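Local coordinates for protein chorismate synthase (Campylobacter jejuni, PDB 1SQ1) that is predicted to convert 5-enolpyruvylshikimate-3-phosphate into chorismate and phosphate with the help of reduced FMN, the last step of the shikimate pathway, at residues Arg7-Thr11 and Cys23-Met28; Arg131-Gly135 and Ala334-Leu338. All blocks are in the same frame, centred on the assembly; numbering follows the deposited sequence.

Contact 1 pairs strands 9-13 and 21-26, a beta hairpin of the N-terminal antiparallel sheet, while contact 2 joins helices 128-143 and 325-346, nearly 200 residues apart in sequence, deep in the subunit. Contact 1 closes in sequence before contact 2 opens, yet their centres lie only about 10 Å apart and they touch directly: F10 CZ is 3.6 Å from R131 CA, C23 SG 3.7 Å from G134 N, and I25 CD1 3.8 Å from G134 CA. The hairpin thus rests on the very helices that pack together in contact 2. Sheet and helices form successive layers of the beta-alpha-beta sandwich of chorismate synthase, and the hairpin also borders neighbouring subunits of the homotetramer.

Contact 1 of 2, residues Arg7-Thr11 and Cys23-Met28; sequences RLKFT and CIIDGM
Residues 7-11 enter an extended strand that runs antiparallel to 23-26, with the two short strand axes 4.7 Å apart at 169°. R7, before the strand, sends its guanidinium toward a third subunit, where NH1 is hydrogen-bonded to the carbonyl of L346, while its own O sits 3.7 Å from G27 CA. G27 adopts phi 110° and psi -8°, a conformation suited to glycine, and a CB there would run into R7 O. L8 reaches across: its CD2 packs 3.6 Å from I25 CG2, and its CG lies 3.9 Å from CE of selenomethionine M28. At K9 the carbonyl O accepts D26 N at 3.1 Å, almost linearly; the lysine, chi1 m, leads its NZ back to the carbonyls of G5 and T6. F10 faces I25 as a non-hydrogen-bonded pair, CA to CA 4.8 Å. Its ring (chi1 t) brings CE2 to 3.3 Å from C23 CB and presents its edge to C23 SG, 5.1 Å from the ring centroid. T11 and I24 form a hydrogen-bonded pair, T11 N to I24 O at 2.8 Å and I24 N to T11 O at 2.6 Å, while T11 OG1 is hydrogen-bonded to OG1 of T3. This is a beta hairpin with two faces. F10, C23 and I25 pack on helices 128-143 and 325-346, whereas I24 and D26 on the other face meet a second subunit. Backbone hydrogen bonds therefore fix the register, the C23-F10 sulfur-aromatic contact ties the strands together, and their shared apolar face packs on the helices.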
loop_
_atom_site.group_PDB
_atom_site.type_symbol
_atom_site.label_atom_id
_atom_site.label_comp_id
_atom_site.label_asym_id
_atom_site.label_seq_id
_atom_site.Cartn_x
_atom_site.Cartn_y
_atom_site.Cartn_z
ATOM N N ARG A 7 3.636 8.176 1.233
ATOM C CA ARG A 7 5.062 8.196 1.532
ATOM C C ARG A 7 5.357 8.617 2.976
ATOM O O ARG A 7 6.307 8.119 3.580
ATOM C CB ARG A 7 5.782 9.130 0.551
ATOM C CG ARG A 7 7.300 9.041 0.568
ATOM C CD ARG A 7 7.792 7.837 -0.224
ATOM N NE ARG A 7 9.230 7.583 -0.076
ATOM C CZ ARG A 7 9.850 7.400 1.091
ATOM N NH1 ARG A 7 11.155 7.165 1.134
ATOM N NH2 ARG A 7 9.170 7.466 2.227
ATOM N N LEU A 8 4.556 9.538 3.515
ATOM C CA LEU A 8 4.711 10.030 4.893
ATOM C C LEU A 8 3.622 9.367 5.752
ATOM O O LEU A 8 2.603 9.972 6.080
ATOM C CB LEU A 8 4.539 11.552 4.940
ATOM C CG LEU A 8 5.303 12.355 5.998
ATOM C CD1 LEU A 8 4.347 13.233 6.793
ATOM C CD2 LEU A 8 6.068 11.422 6.904
ATOM N N LYS A 9 3.862 8.112 6.111
ATOM C CA LYS A 9 2.944 7.303 6.892
ATOM C C LYS A 9 2.823 7.670 8.357
ATOM O O LYS A 9 3.787 7.580 9.094
ATOM C CB LYS A 9 3.369 5.843 6.779
ATOM C CG LYS A 9 3.416 5.351 5.356
ATOM C CD LYS A 9 3.499 3.843 5.273
ATOM C CE LYS A 9 3.399 3.420 3.830
ATOM N NZ LYS A 9 2.165 3.985 3.242
ATOM N N PHE A 10 1.626 8.060 8.779
ATOM C CA PHE A 10 1.375 8.410 10.173
ATOM C C PHE A 10 0.681 7.247 10.855
ATOM O O PHE A 10 -0.285 6.713 10.324
ATOM C CB PHE A 10 0.490 9.651 10.246
ATOM C CG PHE A 10 -0.137 9.878 11.593
ATOM C CD1 PHE A 10 -1.494 9.600 11.801
ATOM C CD2 PHE A 10 0.610 10.383 12.650
ATOM C CE1 PHE A 10 -2.101 9.829 13.041
ATOM C CE2 PHE A 10 0.014 10.614 13.894
ATOM C CZ PHE A 10 -1.345 10.337 14.088
ATOM N N THR A 11 1.163 6.854 12.027
ATOM C CA THR A 11 0.554 5.744 12.747
ATOM C C THR A 11 0.335 6.046 14.223
ATOM O O THR A 11 1.264 6.448 14.930
ATOM C CB THR A 11 1.415 4.469 12.651
ATOM O OG1 THR A 11 1.628 4.147 11.275
ATOM C CG2 THR A 11 0.724 3.292 13.336
ATOM N N CYS A 23 2.109 8.189 18.674
ATOM C CA CYS A 23 2.097 8.156 17.220
ATOM C C CYS A 23 3.492 7.887 16.669
ATOM O O CYS A 23 4.487 7.976 17.392
ATOM C CB CYS A 23 1.536 9.461 16.643
ATOM S SG CYS A 23 2.650 10.864 16.529
ATOM N N ILE A 24 3.551 7.515 15.395
ATOM C CA ILE A 24 4.813 7.227 14.725
ATOM C C ILE A 24 4.756 7.916 13.371
ATOM O O ILE A 24 3.802 7.732 12.620
ATOM C CB ILE A 24 5.003 5.694 14.502
ATOM C CG1 ILE A 24 4.895 4.943 15.825
ATOM C CG2 ILE A 24 6.372 5.406 13.911
ATOM C CD1 ILE A 24 5.949 5.339 16.839
ATOM N N ILE A 25 5.746 8.742 13.065
ATOM C CA ILE A 25 5.762 9.391 11.767
ATOM C C ILE A 25 6.960 8.817 11.031
ATOM O O ILE A 25 8.111 9.015 11.426
ATOM C CB ILE A 25 5.918 10.915 11.861
ATOM C CG1 ILE A 25 4.759 11.527 12.650
ATOM C CG2 ILE A 25 5.965 11.498 10.468
ATOM C CD1 ILE A 25 5.010 11.659 14.151
ATOM N N ASP A 26 6.688 8.083 9.966
ATOM C CA ASP A 26 7.744 7.468 9.190
ATOM C C ASP A 26 7.734 8.133 7.823
ATOM O O ASP A 26 6.674 8.474 7.309
ATOM C CB ASP A 26 7.473 5.957 9.093
ATOM C CG ASP A 26 8.592 5.187 8.414
ATOM O OD1 ASP A 26 9.751 5.225 8.884
ATOM O OD2 ASP A 26 8.311 4.526 7.398
ATOM N N GLY A 27 8.914 8.352 7.255
ATOM C CA GLY A 27 8.988 8.962 5.942
ATOM C C GLY A 27 9.533 10.372 5.936
ATOM O O GLY A 27 9.772 10.936 4.867
HETATM N N MSE A 28 9.722 10.941 7.119
HETATM C CA MSE A 28 10.251 12.295 7.232
HETATM C C MSE A 28 11.694 12.339 6.765
HETATM O O MSE A 28 12.510 11.505 7.153
HETATM C CB MSE A 28 10.157 12.792 8.674
HETATM C CG MSE A 28 8.770 13.299 9.050
HETATM SE SE MSE A 28 8.488 15.169 8.603
HETATM C CE MSE A 28 7.998 15.037 6.735
#

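Contact 2 of 2, residues Arg131-Gly135 and Ala334-Leu338; sequences RVAGG and AMVRL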
loop_
_atom_site.group_PDB
_atom_site.type_symbol
_atom_site.label_atom_id
_atom_site.label_comp_id
_atom_site.label_asym_id
_atom_site.label_seq_id
_atom_site.Cartn_x
_atom_site.Cartn_y
_atom_site.Cartn_z
ATOM N N ARG A 131 -3.099 12.540 16.387
ATOM C CA ARG A 131 -3.233 13.224 15.108
ATOM C C ARG A 131 -2.567 14.590 15.165
ATOM O O ARG A 131 -1.930 15.017 14.205
ATOM C CB ARG A 131 -4.709 13.378 14.749
ATOM C CG ARG A 131 -5.556 12.158 15.115
ATOM C CD ARG A 131 -7.040 12.358 14.821
ATOM N NE ARG A 131 -7.350 12.313 13.397
ATOM C CZ ARG A 131 -8.079 11.368 12.818
ATOM N NH1 ARG A 131 -8.307 11.413 11.510
ATOM N NH2 ARG A 131 -8.589 10.382 13.543
ATOM N N VAL A 132 -2.718 15.279 16.294
ATOM C CA VAL A 132 -2.107 16.599 16.476
ATOM C C VAL A 132 -0.570 16.492 16.543
ATOM O O VAL A 132 0.134 17.178 15.798
ATOM C CB VAL A 132 -2.639 17.283 17.759
ATOM C CG1 VAL A 132 -2.000 18.658 17.938
ATOM C CG2 VAL A 132 -4.142 17.418 17.672
ATOM N N ALA A 133 -0.046 15.639 17.419
ATOM C CA ALA A 133 1.401 15.479 17.506
ATOM C C ALA A 133 1.968 15.260 16.106
ATOM O O ALA A 133 2.819 16.022 15.641
ATOM C CB ALA A 133 1.752 14.299 18.393
ATOM N N GLY A 134 1.481 14.214 15.441
ATOM C CA GLY A 134 1.934 13.883 14.099
ATOM C C GLY A 134 1.875 15.048 13.126
ATOM O O GLY A 134 2.838 15.297 12.401
ATOM N N GLY A 135 0.751 15.755 13.091
ATOM C CA GLY A 135 0.634 16.901 12.204
ATOM C C GLY A 135 1.695 17.956 12.508
ATOM O O GLY A 135 2.257 18.572 11.590
ATOM N N ALA A 334 -3.903 19.679 11.734
ATOM C CA ALA A 334 -2.930 18.593 11.753
ATOM C C ALA A 334 -3.094 17.685 10.539
ATOM O O ALA A 334 -2.124 17.388 9.850
ATOM C CB ALA A 334 -3.075 17.787 13.036
HETATM N N MSE A 335 -4.325 17.253 10.280
HETATM C CA MSE A 335 -4.606 16.386 9.145
HETATM C C MSE A 335 -4.226 17.012 7.807
HETATM O O MSE A 335 -3.628 16.346 6.956
HETATM C CB MSE A 335 -6.089 15.985 9.108
HETATM C CG MSE A 335 -6.551 15.109 10.256
HETATM SE SE MSE A 335 -5.402 13.587 10.615
HETATM C CE MSE A 335 -5.651 12.552 8.989
ATOM N N VAL A 336 -4.578 18.277 7.603
ATOM C CA VAL A 336 -4.238 18.921 6.339
ATOM C C VAL A 336 -2.727 19.060 6.254
ATOM O O VAL A 336 -2.148 19.100 5.171
ATOM C CB VAL A 336 -4.893 20.304 6.206
ATOM C CG1 VAL A 336 -4.443 20.959 4.919
ATOM C CG2 VAL A 336 -6.410 20.157 6.212
ATOM N N ARG A 337 -2.087 19.096 7.412
ATOM C CA ARG A 337 -0.645 19.211 7.477
ATOM C C ARG A 337 -0.063 17.911 6.942
ATOM O O ARG A 337 0.674 17.927 5.954
ATOM C CB ARG A 337 -0.196 19.401 8.918
ATOM C CG ARG A 337 0.840 20.473 9.106
ATOM C CD ARG A 337 0.210 21.804 9.499
ATOM N NE ARG A 337 -0.086 21.893 10.928
ATOM C CZ ARG A 337 -0.158 23.052 11.583
ATOM N NH1 ARG A 337 0.054 24.197 10.928
ATOM N NH2 ARG A 337 -0.451 23.084 12.878
ATOM N N LEU A 338 -0.402 16.794 7.594
ATOM C CA LEU A 338 0.095 15.476 7.195
ATOM C C LEU A 338 -0.044 15.239 5.696
ATOM O O LEU A 338 0.909 14.838 5.026
ATOM C CB LEU A 338 -0.641 14.377 7.956
ATOM C CG LEU A 338 -0.326 14.251 9.455
ATOM C CD1 LEU A 338 -1.503 13.605 10.133
ATOM C CD2 LEU A 338 0.937 13.435 9.704
#
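A334 overlaps the backbone of the opposing helix rather than a side chain: its CB lies 3.2 Å from R131 O and 3.8 Å from V132 CA. One turn on, G135 gives the space that such an approach needs. Its CA is 4.0 Å from A334 CA, and a CB at this position would come within 2.4 Å of A334 CB. Small residues thus bring the axes of the two short segments to 8.2 Å, with a crossing angle of +42°. L338 closes over G135 and its neighbour G134, its CG 3.9 Å from G135 CA and its CD2 3.8 Å from G134 O. Toward one flank, R131 extends along selenomethionine M335, NE to SE 3.6 Å, with the selenium at the edge of the guanidinium; NH2 of R131 makes a salt bridge to E127, and Y223 of the fourth subunit packs on its side chain. R337 lays CG 3.4 Å from G135 O before its NH2 forms a salt bridge with E42 on helix 36-45. The R131 side chain lies about 5 Å from that of N238, predicted to bind FMN, and the side chain of V132 lies about 4 Å from that of R46, predicted to bind NADP(+). Close glycine-alanine helix packing of this kind builds the helical layer held between two antiparallel sheets in the chorismate synthase fold, here beside its predicted cofactor sites.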